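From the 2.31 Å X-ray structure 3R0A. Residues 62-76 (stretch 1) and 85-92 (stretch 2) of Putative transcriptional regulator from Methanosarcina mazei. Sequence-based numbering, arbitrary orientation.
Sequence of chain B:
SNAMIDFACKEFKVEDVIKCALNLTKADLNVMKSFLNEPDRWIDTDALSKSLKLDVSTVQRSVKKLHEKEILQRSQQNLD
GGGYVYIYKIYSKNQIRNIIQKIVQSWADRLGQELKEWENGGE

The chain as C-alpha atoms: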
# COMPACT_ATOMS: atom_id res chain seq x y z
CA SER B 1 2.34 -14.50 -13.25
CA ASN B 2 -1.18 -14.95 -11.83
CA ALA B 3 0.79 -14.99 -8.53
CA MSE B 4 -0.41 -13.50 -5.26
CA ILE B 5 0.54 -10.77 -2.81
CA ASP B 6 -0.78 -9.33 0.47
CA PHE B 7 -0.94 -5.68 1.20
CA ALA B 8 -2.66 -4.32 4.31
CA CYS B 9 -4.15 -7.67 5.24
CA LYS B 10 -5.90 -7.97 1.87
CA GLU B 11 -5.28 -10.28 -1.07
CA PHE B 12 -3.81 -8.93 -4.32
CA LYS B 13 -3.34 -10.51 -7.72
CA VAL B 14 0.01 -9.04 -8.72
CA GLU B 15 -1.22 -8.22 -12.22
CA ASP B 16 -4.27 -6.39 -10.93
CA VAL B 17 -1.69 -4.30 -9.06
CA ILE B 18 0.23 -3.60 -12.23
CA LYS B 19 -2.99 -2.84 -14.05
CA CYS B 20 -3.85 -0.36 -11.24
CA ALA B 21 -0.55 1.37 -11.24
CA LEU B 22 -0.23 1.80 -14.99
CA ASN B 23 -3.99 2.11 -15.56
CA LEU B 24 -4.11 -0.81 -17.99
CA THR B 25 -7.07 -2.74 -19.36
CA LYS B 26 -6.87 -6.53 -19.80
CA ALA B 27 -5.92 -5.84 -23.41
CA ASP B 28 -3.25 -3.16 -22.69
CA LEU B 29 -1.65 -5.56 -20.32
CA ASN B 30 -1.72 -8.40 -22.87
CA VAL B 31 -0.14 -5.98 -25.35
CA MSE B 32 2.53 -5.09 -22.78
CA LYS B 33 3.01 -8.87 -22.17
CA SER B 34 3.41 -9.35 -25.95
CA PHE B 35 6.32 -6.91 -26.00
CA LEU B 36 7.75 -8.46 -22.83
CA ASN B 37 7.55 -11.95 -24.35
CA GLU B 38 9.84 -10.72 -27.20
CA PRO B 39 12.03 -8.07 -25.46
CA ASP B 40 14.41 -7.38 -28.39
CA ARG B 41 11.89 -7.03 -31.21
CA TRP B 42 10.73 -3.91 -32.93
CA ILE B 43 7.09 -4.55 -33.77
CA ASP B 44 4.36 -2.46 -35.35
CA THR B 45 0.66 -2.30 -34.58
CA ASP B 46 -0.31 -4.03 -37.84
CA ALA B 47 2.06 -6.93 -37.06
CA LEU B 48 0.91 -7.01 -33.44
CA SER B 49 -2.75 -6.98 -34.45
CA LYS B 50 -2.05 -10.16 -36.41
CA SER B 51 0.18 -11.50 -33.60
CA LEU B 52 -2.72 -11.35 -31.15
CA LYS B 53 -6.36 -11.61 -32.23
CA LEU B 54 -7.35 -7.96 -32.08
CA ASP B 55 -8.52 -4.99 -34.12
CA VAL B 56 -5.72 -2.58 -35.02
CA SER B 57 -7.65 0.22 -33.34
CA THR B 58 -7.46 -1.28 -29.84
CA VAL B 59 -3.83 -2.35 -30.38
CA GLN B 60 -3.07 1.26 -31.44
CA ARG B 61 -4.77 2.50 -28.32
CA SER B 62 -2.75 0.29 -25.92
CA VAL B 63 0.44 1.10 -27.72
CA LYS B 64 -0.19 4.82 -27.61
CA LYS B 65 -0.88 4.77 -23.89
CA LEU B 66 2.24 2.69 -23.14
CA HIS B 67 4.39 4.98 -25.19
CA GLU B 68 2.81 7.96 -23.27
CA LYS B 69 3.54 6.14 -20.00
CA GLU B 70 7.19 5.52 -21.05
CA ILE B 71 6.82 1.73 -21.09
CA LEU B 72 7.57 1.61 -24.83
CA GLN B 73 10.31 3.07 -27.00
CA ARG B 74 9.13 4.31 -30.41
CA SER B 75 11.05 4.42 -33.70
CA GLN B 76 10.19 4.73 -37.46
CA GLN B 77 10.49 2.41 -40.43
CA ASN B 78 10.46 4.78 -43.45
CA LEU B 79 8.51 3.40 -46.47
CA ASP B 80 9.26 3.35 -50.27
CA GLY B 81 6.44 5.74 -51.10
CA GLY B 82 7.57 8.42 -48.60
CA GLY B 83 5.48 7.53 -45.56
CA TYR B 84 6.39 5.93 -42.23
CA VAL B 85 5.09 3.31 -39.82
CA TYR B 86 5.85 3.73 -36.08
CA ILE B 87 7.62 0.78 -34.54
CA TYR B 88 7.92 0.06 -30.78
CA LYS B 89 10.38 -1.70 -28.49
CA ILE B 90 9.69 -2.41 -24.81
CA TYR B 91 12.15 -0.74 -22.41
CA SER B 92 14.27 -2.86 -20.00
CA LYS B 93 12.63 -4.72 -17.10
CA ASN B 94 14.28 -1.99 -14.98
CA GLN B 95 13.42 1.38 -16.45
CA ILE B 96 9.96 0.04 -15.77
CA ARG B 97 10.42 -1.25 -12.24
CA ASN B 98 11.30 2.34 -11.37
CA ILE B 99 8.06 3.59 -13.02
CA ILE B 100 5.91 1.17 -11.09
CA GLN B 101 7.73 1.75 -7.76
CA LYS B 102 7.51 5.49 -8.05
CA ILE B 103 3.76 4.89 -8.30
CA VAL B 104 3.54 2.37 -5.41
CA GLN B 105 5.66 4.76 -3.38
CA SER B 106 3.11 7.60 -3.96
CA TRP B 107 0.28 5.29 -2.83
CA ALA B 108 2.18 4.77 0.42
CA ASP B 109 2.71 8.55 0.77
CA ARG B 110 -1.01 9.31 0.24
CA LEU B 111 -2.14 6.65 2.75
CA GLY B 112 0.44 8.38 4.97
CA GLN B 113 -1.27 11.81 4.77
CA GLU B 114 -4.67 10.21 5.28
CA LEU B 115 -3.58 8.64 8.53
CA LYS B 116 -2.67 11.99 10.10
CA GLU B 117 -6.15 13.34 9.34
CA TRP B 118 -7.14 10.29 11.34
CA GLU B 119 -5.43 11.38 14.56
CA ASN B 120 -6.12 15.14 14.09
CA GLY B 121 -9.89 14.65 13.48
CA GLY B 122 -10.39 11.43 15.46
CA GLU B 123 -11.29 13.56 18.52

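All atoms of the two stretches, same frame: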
# COMPACT_ATOMS: atom_id res chain seq x y z
N SER B 62 -3.59 0.80 -27.01
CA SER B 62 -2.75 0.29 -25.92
C SER B 62 -1.36 0.84 -26.10
O SER B 62 -0.73 1.29 -25.14
CB SER B 62 -2.67 -1.24 -25.96
OG SER B 62 -3.95 -1.82 -26.15
N VAL B 63 -0.92 0.82 -27.36
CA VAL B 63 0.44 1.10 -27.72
C VAL B 63 0.71 2.57 -27.55
O VAL B 63 1.81 2.96 -27.17
CB VAL B 63 0.74 0.56 -29.13
CG1 VAL B 63 1.49 1.54 -29.97
CG2 VAL B 63 1.50 -0.75 -29.03
N LYS B 64 -0.31 3.39 -27.80
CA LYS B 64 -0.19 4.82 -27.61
C LYS B 64 -0.05 5.17 -26.14
O LYS B 64 0.79 5.99 -25.78
CB LYS B 64 -1.39 5.54 -28.21
CG LYS B 64 -1.47 7.02 -27.89
CD LYS B 64 -2.28 7.78 -28.93
CE LYS B 64 -3.03 8.97 -28.32
NZ LYS B 64 -4.35 8.53 -27.81
N LYS B 65 -0.89 4.58 -25.32
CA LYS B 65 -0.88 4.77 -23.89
C LYS B 65 0.47 4.37 -23.26
O LYS B 65 0.99 5.07 -22.42
CB LYS B 65 -2.00 3.93 -23.26
CG LYS B 65 -2.27 4.25 -21.78
CD LYS B 65 -3.15 3.20 -21.10
CE LYS B 65 -4.64 3.41 -21.37
NZ LYS B 65 -5.41 2.32 -20.69
N LEU B 66 1.02 3.25 -23.71
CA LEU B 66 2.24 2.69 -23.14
C LEU B 66 3.40 3.58 -23.47
O LEU B 66 4.16 3.97 -22.59
CB LEU B 66 2.47 1.29 -23.70
CG LEU B 66 1.52 0.22 -23.16
CD1 LEU B 66 1.94 -1.17 -23.61
CD2 LEU B 66 1.46 0.32 -21.63
N HIS B 67 3.48 3.94 -24.75
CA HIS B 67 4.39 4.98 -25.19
C HIS B 67 4.25 6.27 -24.35
O HIS B 67 5.28 6.82 -23.92
CB HIS B 67 4.24 5.28 -26.70
CG HIS B 67 5.06 6.45 -27.14
ND1 HIS B 67 6.43 6.39 -27.25
CD2 HIS B 67 4.71 7.72 -27.44
CE1 HIS B 67 6.90 7.57 -27.61
NE2 HIS B 67 5.87 8.40 -27.75
N GLU B 68 3.02 6.74 -24.10
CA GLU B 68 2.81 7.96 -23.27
C GLU B 68 3.25 7.73 -21.82
O GLU B 68 3.65 8.67 -21.14
CB GLU B 68 1.35 8.45 -23.30
CG GLU B 68 0.97 9.21 -24.60
CD GLU B 68 -0.54 9.51 -24.76
OE1 GLU B 68 -1.40 8.63 -24.49
OE2 GLU B 68 -0.87 10.64 -25.18
N LYS B 69 3.18 6.48 -21.36
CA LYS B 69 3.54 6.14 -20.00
C LYS B 69 5.00 5.72 -19.87
O LYS B 69 5.43 5.33 -18.79
CB LYS B 69 2.62 5.05 -19.45
CG LYS B 69 1.23 5.60 -19.15
CD LYS B 69 0.38 4.63 -18.40
CE LYS B 69 -1.03 5.19 -18.20
NZ LYS B 69 -1.09 6.08 -16.98
N GLU B 70 5.74 5.82 -20.97
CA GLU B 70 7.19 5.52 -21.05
C GLU B 70 7.52 4.05 -20.84
O GLU B 70 8.64 3.70 -20.44
CB GLU B 70 8.03 6.39 -20.12
CG GLU B 70 7.47 7.78 -19.83
CD GLU B 70 7.99 8.88 -20.72
OE1 GLU B 70 8.62 8.59 -21.77
OE2 GLU B 70 7.74 10.07 -20.36
N ILE B 71 6.56 3.18 -21.12
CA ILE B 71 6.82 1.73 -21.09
C ILE B 71 7.45 1.26 -22.42
O ILE B 71 8.09 0.20 -22.49
CB ILE B 71 5.53 0.94 -20.89
CG1 ILE B 71 4.81 1.33 -19.59
CG2 ILE B 71 5.78 -0.59 -21.09
CD1 ILE B 71 5.70 1.55 -18.33
N LEU B 72 7.26 2.05 -23.48
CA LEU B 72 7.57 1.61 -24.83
C LEU B 72 8.45 2.68 -25.46
O LEU B 72 8.18 3.86 -25.32
CB LEU B 72 6.27 1.47 -25.61
CG LEU B 72 5.85 0.20 -26.31
CD1 LEU B 72 6.02 -1.14 -25.51
CD2 LEU B 72 4.41 0.37 -26.77
N GLN B 73 9.52 2.24 -26.11
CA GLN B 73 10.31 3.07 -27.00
C GLN B 73 9.66 3.07 -28.39
O GLN B 73 9.15 2.03 -28.83
CB GLN B 73 11.73 2.49 -27.09
CG GLN B 73 12.72 3.27 -27.97
CD GLN B 73 14.18 2.81 -27.80
OE1 GLN B 73 14.48 1.87 -27.05
NE2 GLN B 73 15.08 3.47 -28.51
N ARG B 74 9.71 4.21 -29.07
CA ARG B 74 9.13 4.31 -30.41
C ARG B 74 10.13 4.78 -31.47
O ARG B 74 10.71 5.84 -31.34
CB ARG B 74 7.88 5.23 -30.41
CG ARG B 74 7.12 5.27 -31.76
CD ARG B 74 6.03 6.33 -31.78
NE ARG B 74 6.58 7.68 -31.82
CZ ARG B 74 5.88 8.79 -31.57
NH1 ARG B 74 4.58 8.72 -31.29
NH2 ARG B 74 6.48 9.97 -31.61
N SER B 75 10.28 4.00 -32.53
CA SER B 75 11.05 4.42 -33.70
C SER B 75 10.20 4.45 -34.98
O SER B 75 8.97 4.30 -34.92
CB SER B 75 12.27 3.51 -33.88
OG SER B 75 13.13 4.01 -34.89
N GLN B 76 10.85 4.65 -36.14
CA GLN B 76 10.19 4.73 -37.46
C GLN B 76 10.84 3.83 -38.48
O GLN B 76 12.05 3.87 -38.64
CB GLN B 76 10.39 6.10 -38.04
CG GLN B 76 9.35 7.10 -37.83
CD GLN B 76 9.79 8.40 -38.40
OE1 GLN B 76 10.00 9.35 -37.68
NE2 GLN B 76 9.99 8.44 -39.72
N VAL B 85 5.86 4.12 -40.75
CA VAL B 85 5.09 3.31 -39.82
C VAL B 85 5.87 3.29 -38.49
O VAL B 85 7.06 2.94 -38.46
CB VAL B 85 4.87 1.90 -40.43
CG1 VAL B 85 6.18 1.32 -40.88
CG2 VAL B 85 4.14 0.96 -39.48
N TYR B 86 5.22 3.72 -37.40
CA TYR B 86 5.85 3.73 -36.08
C TYR B 86 6.15 2.32 -35.69
O TYR B 86 5.34 1.43 -35.91
CB TYR B 86 4.95 4.33 -35.03
CG TYR B 86 4.77 5.82 -35.07
CD1 TYR B 86 5.87 6.70 -34.99
CD2 TYR B 86 3.49 6.38 -35.17
CE1 TYR B 86 5.69 8.06 -35.01
CE2 TYR B 86 3.31 7.75 -35.19
CZ TYR B 86 4.40 8.58 -35.12
OH TYR B 86 4.17 9.95 -35.15
N ILE B 87 7.33 2.08 -35.16
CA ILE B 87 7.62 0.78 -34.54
C ILE B 87 8.04 0.95 -33.08
O ILE B 87 8.64 1.96 -32.73
CB ILE B 87 8.67 -0.04 -35.32
CG1 ILE B 87 9.87 0.84 -35.68
CG2 ILE B 87 8.02 -0.75 -36.53
CD1 ILE B 87 11.10 0.04 -36.21
N TYR B 88 7.73 -0.05 -32.24
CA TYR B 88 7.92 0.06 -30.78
C TYR B 88 8.78 -1.03 -30.20
O TYR B 88 8.71 -2.18 -30.64
CB TYR B 88 6.57 0.07 -30.07
CG TYR B 88 5.63 1.11 -30.62
CD1 TYR B 88 5.55 2.37 -30.01
CD2 TYR B 88 4.84 0.86 -31.75
CE1 TYR B 88 4.69 3.33 -30.50
CE2 TYR B 88 4.00 1.83 -32.26
CZ TYR B 88 3.93 3.06 -31.62
OH TYR B 88 3.10 4.05 -32.07
N LYS B 89 9.60 -0.68 -29.22
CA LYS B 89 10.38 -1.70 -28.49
C LYS B 89 10.24 -1.47 -26.97
O LYS B 89 10.37 -0.36 -26.48
CB LYS B 89 11.85 -1.74 -28.95
CG LYS B 89 12.68 -2.94 -28.45
CD LYS B 89 13.74 -2.55 -27.41
CE LYS B 89 15.08 -2.19 -28.06
NZ LYS B 89 16.00 -3.36 -28.00
N ILE B 90 9.91 -2.54 -26.25
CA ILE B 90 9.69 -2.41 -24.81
C ILE B 90 11.01 -2.02 -24.13
O ILE B 90 12.05 -2.56 -24.48
CB ILE B 90 9.03 -3.67 -24.20
CG1 ILE B 90 8.46 -3.36 -22.81
CG2 ILE B 90 9.98 -4.93 -24.25
CD1 ILE B 90 7.15 -4.04 -22.53
N TYR B 91 10.98 -1.04 -23.23
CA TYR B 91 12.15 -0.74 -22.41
C TYR B 91 12.55 -1.90 -21.49
O TYR B 91 11.80 -2.84 -21.30
CB TYR B 91 11.91 0.51 -21.58
CG TYR B 91 12.02 1.82 -22.33
CD1 TYR B 91 13.18 2.16 -23.02
CD2 TYR B 91 10.96 2.73 -22.33
CE1 TYR B 91 13.27 3.38 -23.69
CE2 TYR B 91 11.04 3.93 -22.99
CZ TYR B 91 12.19 4.26 -23.67
OH TYR B 91 12.25 5.46 -24.33
N SER B 92 13.76 -1.83 -20.94
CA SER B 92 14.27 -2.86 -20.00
C SER B 92 13.32 -3.11 -18.83
O SER B 92 12.54 -2.24 -18.43
CB SER B 92 15.62 -2.43 -19.44
OG SER B 92 15.47 -1.19 -18.75
O HOH W 1 2.80 6.49 -31.05

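Two antiparallel strands, 72-76 and 85-90, form the backbone of this contact, and the helix ahead of the first strand closes over one face of the sheet. Walking along the second strand, the register sets which residues pair through the backbone and which face each side chain takes.

Val-85 contributes little: its CA-to-CB bond points away from the first stretch, and its carbonyl merely lies near the backbone of Gln-76. Tyr-86 is a non-hydrogen-bonded partner of Gln-76, yet its ring serves the diagonal neighbour. The guanidinium of Arg-74 lies flat on it, centres 4.1 Å apart and planes at 18°, an off-centre cation-pi arrangement. The aliphatic part joins in, with Arg-74 CD 3.2 Å from Tyr-86 CD1, so one long side chain covers the ring with both methylene and charge.

Ile-87 faces Ser-75 in a hydrogen-bonded pair, closed by Ser-75 N to Ile-87 O at 2.6 Å and Ile-87 N to Ser-75 O at 2.8 Å. Their side chains share the other face of the sheet, where Ser-75 CB approaches Ile-87 CG1 at 4.0 Å.

Tyr-88 has the largest covered area in the contact; its ring meets both the helix and the facing strand. Val-63 CG1 sits over one ring face, 3.3 Å from Tyr-88 CZ, in a CH-pi contact. Leu-72 CG packs against Tyr-88 CB at 3.8 Å, and Arg-74 CG lies 3.4 Å from Tyr-88 CE1. The phenol still has polar company: a water accepts from Arg-74 NH1 at 2.9 Å and is hydrogen-bonded to Tyr-88 OH at 2.7 Å. Arg-74 thus stacks on one tyrosine while reaching the next through water. In the backbone, Tyr-88 CA makes a CA-H...O contact of 3.0 Å with Gln-73 O, typical of a non-hydrogen-bonded position.

Lys-89 returns to the hydrogen-bonded register: Gln-73 N to Lys-89 O and Lys-89 N to Gln-73 O are both 2.8 Å. The end of its side chain leads away, and the hydrogen bonds it makes to the first stretch are both from the backbone.

Ile-90 turns back to the face shared with Tyr-88 and is buried. Leu-72 CD1 comes within 4.1 Å of Ile-90 CB, and Ile-71 CG2 within 4.0 Å of Ile-90 CD1. Beyond the strand, Tyr-91 N donates to Ile-71 O at 3.2 Å, extending the ladder into the loop. Its ring takes Gln-73 CB over one face in a CH-pi contact and receives Glu-70 O at its edge, 3.1 Å from Tyr-91 CD2. Ser-92 makes no contact here; its side chain caps the helix that follows.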